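Local coordinates for protein carbon monoxide dehydrogenase (Thermococcus sp. AM4, PDB 6T7J) that probably catalyses the oxidation of carbon monoxide to carbon dioxide, passing the electrons on through iron-sulfur clusters, and is seen here without nickel in its active-site cluster, at residues 97-102 against 340-345; 104-109 against 361-366; 90-95 against 559-564. All coordinates share one frame; numbering follows the deposited sequence.

Contact 1 of 3, residues 97-102 against 340-345; sequences AAAHSD and DYQCIM. With MSK (Broken Fe4S4 cluster), chain F.
Gln342 lays its carboxamide against Ala99, and this pair holds most of the buried surface. Its chain is extended beyond CG, which carries the flat amide across to the helix: CD of Gln342 lies 3.9 Å from CB of Ala99, and NE2 is 3.1 Å from the carbonyl O of Ala99. A methyl group suits this place because it lets the amide come close to the helix backbone. At the other end of the amide, OE1 of Gln342 accepts a hydrogen bond from Lys559. One turn further on, Tyr341 brings its OH to 4.0 Å from the carbonyl O of Asp102. This is a packing distance only; the hydroxyl is hydrogen-bonded to Asn270. Beside Gln342, Cys343 turns to the active site, where its SG binds iron FE4 of the broken cluster at 2.4 Å. The amide thus lies against the helix, while the next residue's thiolate binds the cluster. The loop leaves strand 336-339 of a parallel sheet and leads into helix 347-352. Helix 81-115 lies along one side of it, Lys559 comes in from helix 558-569, and His202 of the second subunit meets the ring of Tyr341 edge-to-face.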
ATOM      1  N   ALA A  97      -1.271  -4.900   7.671  1.00 37.02           N
ATOM      2  CA  ALA A  97      -2.101  -5.948   7.091  1.00 43.87           C
ATOM      3  C   ALA A  97      -1.371  -6.660   5.962  1.00 43.08           C
ATOM      4  O   ALA A  97      -1.478  -7.882   5.824  1.00 48.98           O
ATOM      5  CB  ALA A  97      -3.419  -5.356   6.593  1.00 46.42           C
ATOM      6  N   ALA A  98      -0.603  -5.916   5.159  1.00 43.28           N
ATOM      7  CA  ALA A  98       0.127  -6.519   4.048  1.00 43.23           C
ATOM      8  C   ALA A  98       1.227  -7.452   4.539  1.00 44.95           C
ATOM      9  O   ALA A  98       1.434  -8.529   3.968  1.00 47.06           O
ATOM     10  CB  ALA A  98       0.717  -5.426   3.159  1.00 39.99           C
ATOM     11  N   ALA A  99       1.958  -7.049   5.579  1.00 42.02           N
ATOM     12  CA  ALA A  99       2.982  -7.925   6.136  1.00 41.48           C
ATOM     13  C   ALA A  99       2.370  -9.233   6.627  1.00 44.49           C
ATOM     14  O   ALA A  99       2.842 -10.331   6.284  1.00 45.18           O
ATOM     15  CB  ALA A  99       3.721  -7.213   7.268  1.00 45.25           C
ATOM     16  N   HIS A 100       1.299  -9.133   7.424  1.00 47.36           N
ATOM     17  CA  HIS A 100       0.664 -10.350   7.925  1.00 43.36           C
ATOM     18  C   HIS A 100       0.081 -11.185   6.790  1.00 44.60           C
ATOM     19  O   HIS A 100       0.113 -12.422   6.844  1.00 43.57           O
ATOM     20  CB  HIS A 100      -0.411  -9.998   8.951  1.00 39.33           C
ATOM     21  CG  HIS A 100       0.143  -9.590  10.281  1.00 46.78           C
ATOM     22  ND1 HIS A 100      -0.486  -8.681  11.105  1.00 47.68           N
ATOM     23  CD2 HIS A 100       1.275  -9.961  10.926  1.00 42.20           C
ATOM     24  CE1 HIS A 100       0.232  -8.512  12.200  1.00 46.99           C
ATOM     25  NE2 HIS A 100       1.305  -9.278  12.118  1.00 46.45           N
ATOM     26  N   SER A 101      -0.411 -10.531   5.737  1.00 45.18           N
ATOM     27  CA  SER A 101      -1.010 -11.252   4.624  1.00 44.55           C
ATOM     28  C   SER A 101       0.037 -11.996   3.807  1.00 48.35           C
ATOM     29  O   SER A 101      -0.212 -13.115   3.357  1.00 49.64           O
ATOM     30  CB  SER A 101      -1.781 -10.288   3.732  1.00 49.16           C
ATOM     31  OG  SER A 101      -1.935 -10.850   2.443  1.00 60.96           O
ATOM     32  N   ASP A 102       1.206 -11.390   3.592  1.00 45.88           N
ATOM     33  CA  ASP A 102       2.265 -12.087   2.865  1.00 45.14           C
ATOM     34  C   ASP A 102       2.806 -13.259   3.678  1.00 47.51           C
ATOM     35  O   ASP A 102       3.120 -14.321   3.119  1.00 47.91           O
ATOM     36  CB  ASP A 102       3.384 -11.111   2.504  1.00 48.41           C
ATOM     37  CG  ASP A 102       3.424 -10.792   1.017  1.00 50.85           C
ATOM     38  OD1 ASP A 102       2.505 -11.222   0.287  1.00 49.34           O
ATOM     39  OD2 ASP A 102       4.377 -10.114   0.576  1.00 49.64           O
ATOM     40  N   ASP A 340      14.381 -14.119   7.799  1.00 51.25           N
ATOM     41  CA  ASP A 340      13.512 -14.156   6.628  1.00 50.34           C
ATOM     42  C   ASP A 340      12.996 -12.755   6.313  1.00 49.16           C
ATOM     43  O   ASP A 340      13.507 -12.105   5.397  1.00 57.61           O
ATOM     44  CB  ASP A 340      12.356 -15.147   6.819  1.00 44.31           C
ATOM     45  CG  ASP A 340      11.717 -15.063   8.194  1.00 52.64           C
ATOM     46  OD1 ASP A 340      11.844 -14.013   8.854  1.00 51.47           O
ATOM     47  OD2 ASP A 340      11.070 -16.051   8.607  1.00 54.72           O
ATOM     48  N   TYR A 341      12.004 -12.267   7.059  1.00 50.12           N
ATOM     49  CA  TYR A 341      11.531 -10.904   6.851  1.00 51.29           C
ATOM     50  C   TYR A 341      10.863 -10.380   8.117  1.00 50.31           C
ATOM     51  O   TYR A 341      10.622 -11.121   9.073  1.00 47.43           O
ATOM     52  CB  TYR A 341      10.580 -10.808   5.648  1.00 51.36           C
ATOM     53  CG  TYR A 341       9.494 -11.863   5.557  1.00 54.18           C
ATOM     54  CD1 TYR A 341       8.650 -12.129   6.629  1.00 52.78           C
ATOM     55  CD2 TYR A 341       9.294 -12.569   4.377  1.00 52.15           C
ATOM     56  CE1 TYR A 341       7.652 -13.083   6.533  1.00 51.70           C
ATOM     57  CE2 TYR A 341       8.299 -13.523   4.272  1.00 50.42           C
ATOM     58  CZ  TYR A 341       7.482 -13.776   5.352  1.00 50.19           C
ATOM     59  OH  TYR A 341       6.494 -14.725   5.245  1.00 53.10           O
ATOM     60  N   GLN A 342      10.581  -9.072   8.097  1.00 53.77           N
ATOM     61  CA  GLN A 342       9.848  -8.335   9.126  1.00 49.00           C
ATOM     62  C   GLN A 342      10.676  -8.103  10.386  1.00 47.60           C
ATOM     63  O   GLN A 342      11.101  -9.052  11.054  1.00 49.03           O
ATOM     64  CB  GLN A 342       8.532  -9.039   9.466  1.00 48.49           C
ATOM     65  CG  GLN A 342       7.501  -8.959   8.353  1.00 45.94           C
ATOM     66  CD  GLN A 342       6.279  -9.805   8.628  1.00 51.26           C
ATOM     67  OE1 GLN A 342       5.896 -10.002   9.781  1.00 51.24           O
ATOM     68  NE2 GLN A 342       5.661 -10.317   7.567  1.00 49.48           N
ATOM     69  N   CYS A 343      10.907  -6.823  10.699  1.00 49.11           N
ATOM     70  CA  CYS A 343      11.603  -6.377  11.909  1.00 49.25           C
ATOM     71  C   CYS A 343      13.042  -6.883  11.972  1.00 49.34           C
ATOM     72  O   CYS A 343      13.615  -7.018  13.057  1.00 49.93           O
ATOM     73  CB  CYS A 343      10.839  -6.774  13.176  1.00 47.37           C
ATOM     74  SG  CYS A 343       9.116  -6.221  13.224  1.00 46.56           S
ATOM     75  N   ILE A 344      13.640  -7.160  10.816  1.00 48.94           N
ATOM     76  CA  ILE A 344      15.068  -7.439  10.724  1.00 46.14           C
ATOM     77  C   ILE A 344      15.763  -6.098  10.517  1.00 47.54           C
ATOM     78  O   ILE A 344      15.760  -5.552   9.413  1.00 48.32           O
ATOM     79  CB  ILE A 344      15.393  -8.416   9.594  1.00 43.32           C
ATOM     80  CG1 ILE A 344      14.449  -9.621   9.623  1.00 48.68           C
ATOM     81  CG2 ILE A 344      16.850  -8.848   9.679  1.00 43.19           C
ATOM     82  CD1 ILE A 344      14.542 -10.443  10.889  1.00 55.82           C
ATOM     83  N   MET A 345      16.348  -5.561  11.582  1.00 43.49           N
ATOM     84  CA  MET A 345      17.094  -4.315  11.484  1.00 45.14           C
ATOM     85  C   MET A 345      18.197  -4.461  10.444  1.00 46.43           C
ATOM     86  O   MET A 345      19.022  -5.377  10.559  1.00 51.05           O
ATOM     87  CB  MET A 345      17.713  -3.941  12.828  1.00 46.91           C
ATOM     88  CG  MET A 345      16.732  -3.479  13.888  1.00 46.97           C
ATOM     89  SD  MET A 345      17.608  -2.861  15.341  1.00 46.97           S
ATOM     90  CE  MET A 345      16.262  -2.691  16.512  1.00 48.64           C
TER
HETATM   91  S1  MSK F 703       8.535  -9.131  16.036  0.82 53.76           S
HETATM   92  S3  MSK F 703       6.156  -6.737  15.215  1.00 60.52           S
HETATM   93  S4  MSK F 703       8.920  -5.803  17.022  0.64 51.58           S
HETATM   94  S5  MSK F 703       6.493  -7.966  18.184  1.00 55.01           S
HETATM   95 FE1  MSK F 703       6.626 -10.057  15.258  0.87 63.68          FE
HETATM   96 FE2  MSK F 703       8.572  -7.764  17.919  0.62 47.25          FE
HETATM   97 FE3  MSK F 703       6.748  -5.860  17.172  0.55 48.47          FE
HETATM   98 FE4  MSK F 703       8.365  -6.985  15.313  0.75 48.49          FE

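Contact 2 of 3, residues 104-109 against 361-366; sequences ARDVVE and TTEPKG
Lys365 reaches from its loop to Asp106 on the helix, and its NZ gives OD2 of Asp106 a hydrogen bond of 3.3 Å, part of a salt bridge. The ammonium comes in on the syn side of OD2, the side of the other oxygen, so OD1 of Asp106 is also near, 3.6 Å from NZ. Two bends in the lysine chain, at chi3 and chi4 (both -68°), swing NZ round until it also meets Glu363 OE2. That second bond is modelled at 2.4 Å, a very short distance whose exact value is doubtful, in what is a salt bridge. The type I turn from Glu363 to Gly366 sets the two residues on the same side of the loop. One positive charge therefore serves two carboxylates, whose planes are 29° apart and whose nearest oxygens, OD2 of Asp106 and OE2 of Glu363, are 3.7 Å apart; the lysine probably offsets their repulsion. OD2 of Asp106 is further hydrogen-bonded to the hydroxyl of Tyr341. Putting an alanine at Asp106 would probably leave Lys365 with Glu363 alone of this pair of acids and the tyrosine hydroxyl without this partner.

The tight part ends there. One turn along, Glu109 faces the loop without touching it, its OE2 6.5 Å from NZ of Lys365, and makes a long, weak ion pair with Arg195 of the second subunit. Asp106, Glu109 and Glu363 are all partly exposed, whereas Lys365 is buried, packed on Glu199 of that subunit. The loop joins strands 358-361 and 372-373 at one edge of a parallel sheet, while Val107 and Val108 of helix 81-115 pack on helix 212-242.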
ATOM      1  N   ALA A 104       0.952 -15.039   5.791  1.00 45.40           N
ATOM      2  CA  ALA A 104      -0.080 -16.050   5.593  1.00 43.09           C
ATOM      3  C   ALA A 104      -0.004 -16.661   4.201  1.00 45.12           C
ATOM      4  O   ALA A 104      -0.256 -17.856   4.030  1.00 49.60           O
ATOM      5  CB  ALA A 104      -1.459 -15.441   5.830  1.00 41.71           C
ATOM      6  N   ARG A 105       0.341 -15.858   3.193  1.00 43.32           N
ATOM      7  CA  ARG A 105       0.387 -16.351   1.819  1.00 49.53           C
ATOM      8  C   ARG A 105       1.500 -17.370   1.636  1.00 45.28           C
ATOM      9  O   ARG A 105       1.315 -18.385   0.953  1.00 51.11           O
ATOM     10  CB  ARG A 105       0.567 -15.182   0.850  1.00 47.88           C
ATOM     11  CG  ARG A 105       0.163 -15.486  -0.585  1.00 39.32           C
ATOM     12  CD  ARG A 105       0.750 -14.465  -1.549  1.00 43.26           C
ATOM     13  NE  ARG A 105       0.725 -13.110  -1.004  1.00 42.10           N
ATOM     14  CZ  ARG A 105      -0.250 -12.233  -1.223  1.00 45.71           C
ATOM     15  NH1 ARG A 105      -0.189 -11.023  -0.686  1.00 43.20           N
ATOM     16  NH2 ARG A 105      -1.289 -12.563  -1.976  1.00 47.59           N
ATOM     17  N   ASP A 106       2.666 -17.118   2.233  1.00 47.97           N
ATOM     18  CA  ASP A 106       3.745 -18.100   2.168  1.00 45.52           C
ATOM     19  C   ASP A 106       3.348 -19.400   2.862  1.00 51.63           C
ATOM     20  O   ASP A 106       3.590 -20.503   2.334  1.00 49.98           O
ATOM     21  CB  ASP A 106       5.018 -17.521   2.782  1.00 47.96           C
ATOM     22  CG  ASP A 106       5.628 -16.426   1.926  1.00 52.05           C
ATOM     23  OD1 ASP A 106       5.340 -16.396   0.710  1.00 52.54           O
ATOM     24  OD2 ASP A 106       6.390 -15.597   2.466  1.00 55.59           O
ATOM     25  N   VAL A 107       2.721 -19.298   4.039  1.00 48.92           N
ATOM     26  CA  VAL A 107       2.317 -20.543   4.694  1.00 50.64           C
ATOM     27  C   VAL A 107       1.223 -21.251   3.894  1.00 50.92           C
ATOM     28  O   VAL A 107       1.176 -22.486   3.857  1.00 55.50           O
ATOM     29  CB  VAL A 107       1.884 -20.297   6.151  1.00 47.17           C
ATOM     30  CG1 VAL A 107       1.654 -21.628   6.854  1.00 51.34           C
ATOM     31  CG2 VAL A 107       2.943 -19.495   6.885  1.00 49.54           C
ATOM     32  N   VAL A 108       0.347 -20.494   3.227  1.00 47.68           N
ATOM     33  CA  VAL A 108      -0.683 -21.095   2.383  1.00 42.60           C
ATOM     34  C   VAL A 108      -0.046 -21.836   1.217  1.00 53.43           C
ATOM     35  O   VAL A 108      -0.487 -22.928   0.841  1.00 51.73           O
ATOM     36  CB  VAL A 108      -1.668 -20.019   1.887  1.00 46.46           C
ATOM     37  CG1 VAL A 108      -2.422 -20.507   0.655  1.00 49.70           C
ATOM     38  CG2 VAL A 108      -2.641 -19.638   2.980  1.00 47.87           C
ATOM     39  N   GLU A 109       0.990 -21.246   0.616  1.00 52.44           N
ATOM     40  CA  GLU A 109       1.699 -21.910  -0.474  1.00 55.23           C
ATOM     41  C   GLU A 109       2.275 -23.246  -0.016  1.00 52.33           C
ATOM     42  O   GLU A 109       2.104 -24.273  -0.687  1.00 51.29           O
ATOM     43  CB  GLU A 109       2.803 -20.999  -1.012  1.00 57.17           C
ATOM     44  CG  GLU A 109       2.291 -19.817  -1.825  1.00 61.03           C
ATOM     45  CD  GLU A 109       3.331 -18.718  -1.991  1.00 70.50           C
ATOM     46  OE1 GLU A 109       4.540 -19.011  -1.857  1.00 63.74           O
ATOM     47  OE2 GLU A 109       2.936 -17.561  -2.257  1.00 65.32           O
ATOM     48  N   THR A 361      20.330 -14.051   4.921  1.00 47.44           N
ATOM     49  CA  THR A 361      18.979 -13.834   4.426  1.00 52.30           C
ATOM     50  C   THR A 361      18.558 -15.027   3.575  1.00 51.10           C
ATOM     51  O   THR A 361      19.376 -15.638   2.881  1.00 48.80           O
ATOM     52  CB  THR A 361      18.885 -12.542   3.607  1.00 54.54           C
ATOM     53  OG1 THR A 361      19.946 -12.499   2.643  1.00 54.98           O
ATOM     54  CG2 THR A 361      18.985 -11.325   4.513  1.00 49.80           C
ATOM     55  N   THR A 362      17.267 -15.368   3.644  1.00 53.17           N
ATOM     56  CA  THR A 362      16.769 -16.598   3.038  1.00 51.20           C
ATOM     57  C   THR A 362      15.506 -16.435   2.203  1.00 52.60           C
ATOM     58  O   THR A 362      15.082 -17.413   1.578  1.00 54.77           O
ATOM     59  CB  THR A 362      16.482 -17.655   4.118  1.00 50.65           C
ATOM     60  OG1 THR A 362      15.393 -17.212   4.936  1.00 53.17           O
ATOM     61  CG2 THR A 362      17.708 -17.892   4.996  1.00 48.64           C
ATOM     62  N   GLU A 363      14.888 -15.256   2.177  1.00 54.80           N
ATOM     63  CA  GLU A 363      13.623 -15.072   1.486  1.00 54.13           C
ATOM     64  C   GLU A 363      13.759 -14.001   0.410  1.00 55.44           C
ATOM     65  O   GLU A 363      14.442 -12.994   0.627  1.00 56.97           O
ATOM     66  CB  GLU A 363      12.516 -14.685   2.486  1.00 50.87           C
ATOM     67  CG  GLU A 363      11.276 -14.050   1.872  1.00 58.46           C
ATOM     68  CD  GLU A 363      10.230 -15.071   1.469  1.00 59.59           C
ATOM     69  OE1 GLU A 363      10.178 -16.152   2.094  1.00 66.25           O
ATOM     70  OE2 GLU A 363       9.462 -14.791   0.522  1.00 55.07           O
ATOM     71  N   PRO A 364      13.137 -14.188  -0.759  1.00 58.20           N
ATOM     72  CA  PRO A 364      13.283 -13.193  -1.837  1.00 59.44           C
ATOM     73  C   PRO A 364      12.719 -11.820  -1.499  1.00 53.03           C
ATOM     74  O   PRO A 364      13.031 -10.851  -2.203  1.00 52.66           O
ATOM     75  CB  PRO A 364      12.527 -13.832  -3.011  1.00 52.44           C
ATOM     76  CG  PRO A 364      11.593 -14.816  -2.373  1.00 53.10           C
ATOM     77  CD  PRO A 364      12.342 -15.350  -1.190  1.00 49.82           C
ATOM     78  N   LYS A 365      11.902 -11.701  -0.456  1.00 47.33           N
ATOM     79  CA  LYS A 365      11.360 -10.415  -0.045  1.00 48.03           C
ATOM     80  C   LYS A 365      12.160  -9.770   1.080  1.00 51.63           C
ATOM     81  O   LYS A 365      11.839  -8.649   1.487  1.00 50.71           O
ATOM     82  CB  LYS A 365       9.894 -10.570   0.378  1.00 44.75           C
ATOM     83  CG  LYS A 365       8.975 -11.020  -0.747  1.00 38.88           C
ATOM     84  CD  LYS A 365       7.527 -11.057  -0.300  1.00 39.44           C
ATOM     85  CE  LYS A 365       7.286 -12.157   0.723  1.00 53.29           C
ATOM     86  NZ  LYS A 365       7.428 -13.520   0.132  1.00 49.85           N
ATOM     87  N   GLY A 366      13.190 -10.442   1.586  1.00 54.12           N
ATOM     88  CA  GLY A 366      13.991  -9.894   2.662  1.00 47.54           C
ATOM     89  C   GLY A 366      15.468  -9.819   2.334  1.00 51.94           C
ATOM     90  O   GLY A 366      16.263 -10.628   2.821  1.00 58.59           O
TER

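Contact 3 of 3, residues 90-95 against 559-564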
ATOM      1  N   LEU A  90      -4.000   5.307   7.727  1.00 43.65           N
ATOM      2  CA  LEU A  90      -4.533   4.277   6.844  1.00 43.69           C
ATOM      3  C   LEU A  90      -3.412   3.526   6.141  1.00 45.93           C
ATOM      4  O   LEU A  90      -3.483   2.303   5.973  1.00 40.44           O
ATOM      5  CB  LEU A  90      -5.482   4.901   5.821  1.00 38.71           C
ATOM      6  CG  LEU A  90      -6.220   3.889   4.947  1.00 43.88           C
ATOM      7  CD1 LEU A  90      -6.873   2.877   5.843  1.00 41.36           C
ATOM      8  CD2 LEU A  90      -7.258   4.553   4.057  1.00 41.98           C
ATOM      9  N   ARG A  91      -2.365   4.239   5.726  1.00 40.15           N
ATOM     10  CA  ARG A  91      -1.250   3.556   5.073  1.00 43.78           C
ATOM     11  C   ARG A  91      -0.465   2.701   6.062  1.00 44.37           C
ATOM     12  O   ARG A  91       0.054   1.642   5.688  1.00 43.93           O
ATOM     13  CB  ARG A  91      -0.341   4.567   4.375  1.00 46.84           C
ATOM     14  CG  ARG A  91      -0.983   5.181   3.140  1.00 41.94           C
ATOM     15  CD  ARG A  91       0.040   5.660   2.129  1.00 39.29           C
ATOM     16  NE  ARG A  91      -0.610   6.112   0.901  1.00 44.93           N
ATOM     17  CZ  ARG A  91      -0.004   6.801  -0.060  1.00 46.47           C
ATOM     18  NH1 ARG A  91       1.277   7.121   0.058  1.00 47.52           N
ATOM     19  NH2 ARG A  91      -0.682   7.170  -1.140  1.00 44.91           N
ATOM     20  N   MET A  92      -0.386   3.125   7.326  1.00 45.40           N
ATOM     21  CA  MET A  92       0.209   2.257   8.344  1.00 45.89           C
ATOM     22  C   MET A  92      -0.579   0.956   8.483  1.00 43.88           C
ATOM     23  O   MET A  92      -0.002  -0.143   8.530  1.00 39.97           O
ATOM     24  CB  MET A  92       0.279   2.988   9.686  1.00 50.80           C
ATOM     25  CG  MET A  92       1.175   4.213   9.690  1.00 46.63           C
ATOM     26  SD  MET A  92       1.445   4.861  11.351  1.00 52.65           S
ATOM     27  CE  MET A  92       3.003   4.075  11.769  1.00 42.65           C
ATOM     28  N   ILE A  93      -1.909   1.067   8.560  1.00 46.09           N
ATOM     29  CA  ILE A  93      -2.752  -0.125   8.649  1.00 44.71           C
ATOM     30  C   ILE A  93      -2.557  -1.006   7.420  1.00 47.10           C
ATOM     31  O   ILE A  93      -2.474  -2.238   7.526  1.00 46.26           O
ATOM     32  CB  ILE A  93      -4.230   0.270   8.824  1.00 47.09           C
ATOM     33  CG1 ILE A  93      -4.451   0.950  10.176  1.00 45.73           C
ATOM     34  CG2 ILE A  93      -5.131  -0.956   8.689  1.00 44.66           C
ATOM     35  CD1 ILE A  93      -5.838   1.520  10.340  1.00 40.52           C
ATOM     36  N   ALA A  94      -2.497  -0.387   6.237  1.00 44.90           N
ATOM     37  CA  ALA A  94      -2.289  -1.136   5.004  1.00 40.80           C
ATOM     38  C   ALA A  94      -0.988  -1.922   5.050  1.00 42.73           C
ATOM     39  O   ALA A  94      -0.958  -3.102   4.686  1.00 42.28           O
ATOM     40  CB  ALA A  94      -2.299  -0.188   3.806  1.00 44.00           C
ATOM     41  N   ALA A  95       0.096  -1.291   5.510  1.00 35.30           N
ATOM     42  CA  ALA A  95       1.387  -1.973   5.530  1.00 41.55           C
ATOM     43  C   ALA A  95       1.404  -3.120   6.537  1.00 41.94           C
ATOM     44  O   ALA A  95       1.961  -4.191   6.258  1.00 36.52           O
ATOM     45  CB  ALA A  95       2.502  -0.974   5.831  1.00 40.03           C
ATOM     46  N   LYS A 559       2.506  -3.264  11.591  1.00 41.23           N
ATOM     47  CA  LYS A 559       1.777  -4.459  12.002  1.00 48.07           C
ATOM     48  C   LYS A 559       1.074  -4.242  13.334  1.00 49.46           C
ATOM     49  O   LYS A 559      -0.068  -4.677  13.519  1.00 47.20           O
ATOM     50  CB  LYS A 559       2.730  -5.650  12.090  1.00 42.69           C
ATOM     51  CG  LYS A 559       2.880  -6.430  10.800  1.00 46.69           C
ATOM     52  CD  LYS A 559       3.917  -7.531  10.951  1.00 48.93           C
ATOM     53  CE  LYS A 559       5.285  -6.955  11.263  1.00 45.72           C
ATOM     54  NZ  LYS A 559       6.244  -8.000  11.711  1.00 52.19           N
ATOM     55  N   ALA A 560       1.743  -3.570  14.277  1.00 44.83           N
ATOM     56  CA  ALA A 560       1.117  -3.280  15.563  1.00 40.16           C
ATOM     57  C   ALA A 560      -0.083  -2.361  15.393  1.00 44.02           C
ATOM     58  O   ALA A 560      -1.082  -2.494  16.111  1.00 40.66           O
ATOM     59  CB  ALA A 560       2.136  -2.659  16.518  1.00 39.79           C
ATOM     60  N   VAL A 561      -0.011  -1.424  14.444  1.00 42.86           N
ATOM     61  CA  VAL A 561      -1.149  -0.548  14.186  1.00 39.93           C
ATOM     62  C   VAL A 561      -2.328  -1.355  13.661  1.00 45.34           C
ATOM     63  O   VAL A 561      -3.470  -1.174  14.103  1.00 44.19           O
ATOM     64  CB  VAL A 561      -0.755   0.577  13.214  1.00 42.01           C
ATOM     65  CG1 VAL A 561      -1.941   1.501  12.969  1.00 44.81           C
ATOM     66  CG2 VAL A 561       0.433   1.353  13.757  1.00 42.53           C
ATOM     67  N   SER A 562      -2.071  -2.265  12.716  1.00 42.20           N
ATOM     68  CA  SER A 562      -3.146  -3.119  12.218  1.00 45.60           C
ATOM     69  C   SER A 562      -3.732  -3.980  13.333  1.00 44.22           C
ATOM     70  O   SER A 562      -4.956  -4.151  13.421  1.00 42.11           O
ATOM     71  CB  SER A 562      -2.639  -4.001  11.077  1.00 42.04           C
ATOM     72  OG  SER A 562      -3.668  -4.858  10.614  1.00 46.04           O
ATOM     73  N   ILE A 563      -2.871  -4.528  14.194  1.00 42.62           N
ATOM     74  CA  ILE A 563      -3.334  -5.393  15.279  1.00 44.03           C
ATOM     75  C   ILE A 563      -4.214  -4.610  16.246  1.00 45.10           C
ATOM     76  O   ILE A 563      -5.297  -5.064  16.633  1.00 40.34           O
ATOM     77  CB  ILE A 563      -2.140  -6.038  16.004  1.00 44.60           C
ATOM     78  CG1 ILE A 563      -1.464  -7.079  15.111  1.00 43.35           C
ATOM     79  CG2 ILE A 563      -2.590  -6.671  17.310  1.00 41.20           C
ATOM     80  CD1 ILE A 563      -0.069  -7.448  15.561  1.00 45.11           C
ATOM     81  N   GLY A 564      -3.752  -3.430  16.664  1.00 42.62           N
ATOM     82  CA  GLY A 564      -4.551  -2.614  17.561  1.00 40.42           C
ATOM     83  C   GLY A 564      -5.869  -2.199  16.938  1.00 48.54           C
ATOM     84  O   GLY A 564      -6.908  -2.181  17.607  1.00 45.51           O
TER
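Helices 90-95 and 559-564 cross almost at right angles (signed angle -98°), their axes 7.3 Å apart, with Ile93 and Ser562 closest in the backbone, 4.7 Å from CA to CA. So near a crossing suits small or slim side chains, and Ser562 supplies one: its CB sits 4.0 Å from the carbonyl O of Ile93, while its OG, anti to the backbone N (chi1 178°), is hydrogen-bonded to Asp226.

Beside this point Val561 is the main apolar contributor. Its CG1 lies 3.8 Å from CG1 of Ile93 and 4.2 Å from CB of Met92, so a single methyl bridges two neighbouring residues of the other helix. The side chains of Ile93 and Val561 cross at about a right angle, as the helices do. Branched chains keep their methyl groups near the backbone, which suits helices that cross this closely. Trp555 also packs on Val561, which is partly exposed, whereas Met92 and Ile93 are buried.

Helix 558-569 is the crossover between the neighbouring parallel strands 548-552 and 574-576. At its start Lys559 points its CB away from helix 90-95 and extends to the broken cluster. On the other side of helix 81-115, Leu90 and Ala94 lean on Cys200 of helix 193-203, and Arg91 forms a salt bridge with Glu558 of the second subunit.

All three contacts begin on helix 81-115, which presents 90-95, 97-102 and 104-109 in turn. The chain then runs on to the first parallel sheet, where 340-345, after strand 336-339, closes the loop of contact 1. Beyond the next strand, 361-366 closes contact 2; because its helix segment follows that of contact 1, the two loops cross. Only at 559-564, in the second parallel sheet's region, does contact 3 close, and both others nest inside its loop. One long helix thus ties two sheet domains together, beside the second subunit. Contacts 1 and 2 touch, as do 1 and 3, while contacts 2 and 3 stay about 10 Å apart at their nearest atoms.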